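Local coordinates for nucleoporin NUP170 (PDB 5HAX), which is a nucleoporin that probably serves as a scaffold component of the nuclear pore complex, pairing a beta-propeller with a helical region, at residues S28-G33 with L344-F349. Sequence-based numbering, arbitrary orientation.
Sequences SYCRPG and LQFVKF. With EDO (1,2-ethanediol), chain G.
Two contacts hold the carbonyl oxygen of Gly33: a hydrogen bond from Val347 N, 3.3 Å to Gly33 O, and a CA-H...O approach from Phe346 CA. The carbonyl of Gln345 is held in a similar way, by Gly33 N at 3.3 Å from Gln345 O, nearly straight at 161°, and by the CA hydrogen of Pro32. These bonds flank Phe346 and add strand 33-35 in parallel to the edge of four antiparallel strands, consistent with a propeller blade; on the other side of strand 341-348, Gln345 and Phe346 both face Phe320 in a classic beta bulge. Glycine suits this first strand position, because at its backbone angles (phi 141°) a CB would jam against the carbonyl of Pro32.

Phe346, its CG anti to the backbone N (chi1 172°), carries its ring toward Cys30 and Arg31, with Arg31 O oblique to it, 3.2 Å from Phe346 CD2. Cys30 CB lies over one face in a CH-pi contact, 4.0 Å from the Phe346 ring centroid. An alanine at Phe346 would probably strip away the flat surface that Cys30 and the Arg31 carbonyl pack against. Pro32 CG lies 3.8 Å from Gln345 OE1, and a 1,2-ethanediol, probably from the crystallisation liquor, hydrogen-bonds Cys30 O. Arg31 starts away from the strand; its NH2 donates to Ser421 O and Leu423 O. Backbone atoms thus make the pairing, while compact Cys30 adds its CB over the ring and its sulfur obliquely by CE1.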
ATOM      1  N   SER A  28      15.647 -10.676   0.754  1.00 37.96           N
ATOM      2  CA  SER A  28      17.030 -10.446   1.154  1.00 42.44           C
ATOM      3  C   SER A  28      17.181 -10.250   2.656  1.00 44.04           C
ATOM      4  O   SER A  28      18.233 -10.592   3.209  1.00 43.91           O
ATOM      5  CB  SER A  28      17.596  -9.230   0.420  1.00 44.49           C
ATOM      6  OG  SER A  28      17.591  -9.440  -0.981  1.00 65.74           O
ATOM      7  N   TYR A  29      16.169  -9.700   3.331  1.00 41.35           N
ATOM      8  CA  TYR A  29      16.213  -9.550   4.780  1.00 43.80           C
ATOM      9  C   TYR A  29      15.254 -10.487   5.500  1.00 40.11           C
ATOM     10  O   TYR A  29      15.136 -10.408   6.729  1.00 44.96           O
ATOM     11  CB  TYR A  29      15.954  -8.087   5.184  1.00 43.20           C
ATOM     12  CG  TYR A  29      14.576  -7.516   4.918  1.00 38.02           C
ATOM     13  CD1 TYR A  29      14.330  -6.729   3.799  1.00 45.11           C
ATOM     14  CD2 TYR A  29      13.535  -7.714   5.817  1.00 41.34           C
ATOM     15  CE1 TYR A  29      13.078  -6.184   3.568  1.00 42.29           C
ATOM     16  CE2 TYR A  29      12.283  -7.175   5.594  1.00 42.57           C
ATOM     17  CZ  TYR A  29      12.060  -6.410   4.471  1.00 47.35           C
ATOM     18  OH  TYR A  29      10.812  -5.871   4.253  1.00 46.39           O
ATOM     19  N   CYS A  30      14.585 -11.385   4.773  1.00 43.14           N
ATOM     20  CA  CYS A  30      13.849 -12.492   5.371  1.00 44.72           C
ATOM     21  C   CYS A  30      14.423 -13.804   4.853  1.00 41.90           C
ATOM     22  O   CYS A  30      13.685 -14.673   4.379  1.00 45.79           O
ATOM     23  CB  CYS A  30      12.351 -12.393   5.059  1.00 43.88           C
ATOM     24  SG  CYS A  30      11.498 -11.041   5.901  1.00 44.42           S
ATOM     25  N   ARG A  31      15.745 -13.943   4.927  1.00 44.56           N
ATOM     26  CA  ARG A  31      16.403 -15.147   4.453  1.00 54.63           C
ATOM     27  C   ARG A  31      16.052 -16.325   5.356  1.00 44.64           C
ATOM     28  O   ARG A  31      15.590 -16.135   6.484  1.00 44.26           O
ATOM     29  CB  ARG A  31      17.916 -14.946   4.416  1.00 47.49           C
ATOM     30  CG  ARG A  31      18.403 -14.044   3.293  1.00 48.52           C
ATOM     31  CD  ARG A  31      19.863 -13.688   3.488  1.00 52.77           C
ATOM     32  NE  ARG A  31      20.058 -12.856   4.672  1.00 52.27           N
ATOM     33  CZ  ARG A  31      21.223 -12.682   5.288  1.00 55.69           C
ATOM     34  NH1 ARG A  31      22.315 -13.289   4.841  1.00 63.79           N
ATOM     35  NH2 ARG A  31      21.294 -11.903   6.359  1.00 55.49           N
ATOM     36  N   PRO A  32      16.257 -17.551   4.878  1.00 43.93           N
ATOM     37  CA  PRO A  32      15.944 -18.730   5.696  1.00 43.42           C
ATOM     38  C   PRO A  32      16.535 -18.621   7.094  1.00 43.20           C
ATOM     39  O   PRO A  32      17.727 -18.358   7.268  1.00 48.42           O
ATOM     40  CB  PRO A  32      16.562 -19.882   4.901  1.00 49.34           C
ATOM     41  CG  PRO A  32      16.520 -19.415   3.485  1.00 50.16           C
ATOM     42  CD  PRO A  32      16.721 -17.923   3.528  1.00 42.79           C
ATOM     43  N   GLY A  33      15.681 -18.814   8.095  1.00 45.91           N
ATOM     44  CA  GLY A  33      16.041 -18.585   9.482  1.00 46.68           C
ATOM     45  C   GLY A  33      14.891 -17.963  10.246  1.00 42.65           C
ATOM     46  O   GLY A  33      13.729 -18.216   9.919  1.00 41.35           O
ATOM     47  N   LEU A 344       8.005 -23.712   4.224  1.00 37.77           N
ATOM     48  CA  LEU A 344       8.205 -22.714   5.267  1.00 42.94           C
ATOM     49  C   LEU A 344       9.692 -22.403   5.391  1.00 50.23           C
ATOM     50  O   LEU A 344      10.489 -23.276   5.748  1.00 50.05           O
ATOM     51  CB  LEU A 344       7.642 -23.207   6.596  1.00 42.21           C
ATOM     52  CG  LEU A 344       7.989 -22.352   7.820  1.00 50.47           C
ATOM     53  CD1 LEU A 344       7.629 -20.892   7.587  1.00 51.54           C
ATOM     54  CD2 LEU A 344       7.286 -22.883   9.059  1.00 53.54           C
ATOM     55  N   GLN A 345      10.061 -21.158   5.101  1.00 46.79           N
ATOM     56  CA  GLN A 345      11.453 -20.726   5.039  1.00 48.99           C
ATOM     57  C   GLN A 345      11.870 -19.839   6.201  1.00 49.47           C
ATOM     58  O   GLN A 345      12.970 -20.009   6.732  1.00 48.12           O
ATOM     59  CB  GLN A 345      11.705 -19.964   3.731  1.00 54.36           C
ATOM     60  CG  GLN A 345      11.608 -20.809   2.470  1.00 65.17           C
ATOM     61  CD  GLN A 345      12.848 -21.648   2.231  1.00 63.03           C
ATOM     62  OE1 GLN A 345      13.668 -21.838   3.129  1.00 70.77           O
ATOM     63  NE2 GLN A 345      12.996 -22.149   1.010  1.00 62.20           N
ATOM     64  N   PHE A 346      11.022 -18.895   6.604  1.00 43.30           N
ATOM     65  CA  PHE A 346      11.393 -17.859   7.558  1.00 42.05           C
ATOM     66  C   PHE A 346      10.243 -17.614   8.524  1.00 36.95           C
ATOM     67  O   PHE A 346       9.076 -17.651   8.128  1.00 44.70           O
ATOM     68  CB  PHE A 346      11.761 -16.562   6.823  1.00 38.76           C
ATOM     69  CG  PHE A 346      11.966 -15.390   7.730  1.00 38.98           C
ATOM     70  CD1 PHE A 346      10.943 -14.483   7.951  1.00 40.13           C
ATOM     71  CD2 PHE A 346      13.180 -15.190   8.360  1.00 39.93           C
ATOM     72  CE1 PHE A 346      11.128 -13.402   8.786  1.00 38.74           C
ATOM     73  CE2 PHE A 346      13.372 -14.111   9.197  1.00 44.33           C
ATOM     74  CZ  PHE A 346      12.345 -13.215   9.413  1.00 38.89           C
ATOM     75  N   VAL A 347      10.579 -17.356   9.789  1.00 38.52           N
ATOM     76  CA  VAL A 347       9.593 -17.111  10.838  1.00 36.62           C
ATOM     77  C   VAL A 347       9.948 -15.813  11.549  1.00 38.29           C
ATOM     78  O   VAL A 347      11.083 -15.640  12.006  1.00 42.65           O
ATOM     79  CB  VAL A 347       9.536 -18.267  11.858  1.00 41.92           C
ATOM     80  CG1 VAL A 347       8.490 -17.976  12.933  1.00 41.70           C
ATOM     81  CG2 VAL A 347       9.239 -19.586  11.165  1.00 40.73           C
ATOM     82  N   LYS A 348       8.970 -14.912  11.660  1.00 33.73           N
ATOM     83  CA  LYS A 348       9.077 -13.742  12.526  1.00 37.29           C
ATOM     84  C   LYS A 348       8.310 -14.038  13.809  1.00 38.59           C
ATOM     85  O   LYS A 348       7.078 -14.148  13.793  1.00 37.64           O
ATOM     86  CB  LYS A 348       8.542 -12.487  11.838  1.00 35.74           C
ATOM     87  CG  LYS A 348       8.831 -11.190  12.601  1.00 34.20           C
ATOM     88  CD  LYS A 348      10.331 -10.876  12.645  1.00 36.29           C
ATOM     89  CE  LYS A 348      10.677  -9.839  13.707  1.00 44.54           C
ATOM     90  NZ  LYS A 348      10.512  -8.441  13.229  1.00 40.42           N
ATOM     91  N   PHE A 349       9.038 -14.173  14.915  1.00 41.27           N
ATOM     92  CA  PHE A 349       8.422 -14.480  16.194  1.00 36.42           C
ATOM     93  C   PHE A 349       7.853 -13.221  16.846  1.00 39.93           C
ATOM     94  O   PHE A 349       8.240 -12.102  16.504  1.00 39.57           O
ATOM     95  CB  PHE A 349       9.437 -15.140  17.123  1.00 38.19           C
ATOM     96  CG  PHE A 349       9.746 -16.568  16.764  1.00 40.83           C
ATOM     97  CD1 PHE A 349       8.899 -17.594  17.152  1.00 40.97           C
ATOM     98  CD2 PHE A 349      10.884 -16.885  16.040  1.00 42.30           C
ATOM     99  CE1 PHE A 349       9.180 -18.907  16.825  1.00 40.01           C
ATOM    100  CE2 PHE A 349      11.170 -18.198  15.711  1.00 46.15           C
ATOM    101  CZ  PHE A 349      10.315 -19.209  16.104  1.00 42.64           C
TER
HETATM  102  C1  EDO G 905      13.879 -16.073   0.702  1.00 59.90           C
HETATM  103  O1  EDO G 905      15.011 -15.372   1.227  1.00 54.06           O
HETATM  104  C2  EDO G 905      13.597 -17.303   1.557  1.00 51.17           C
HETATM  105  O2  EDO G 905      13.460 -16.909   2.928  1.00 62.03           O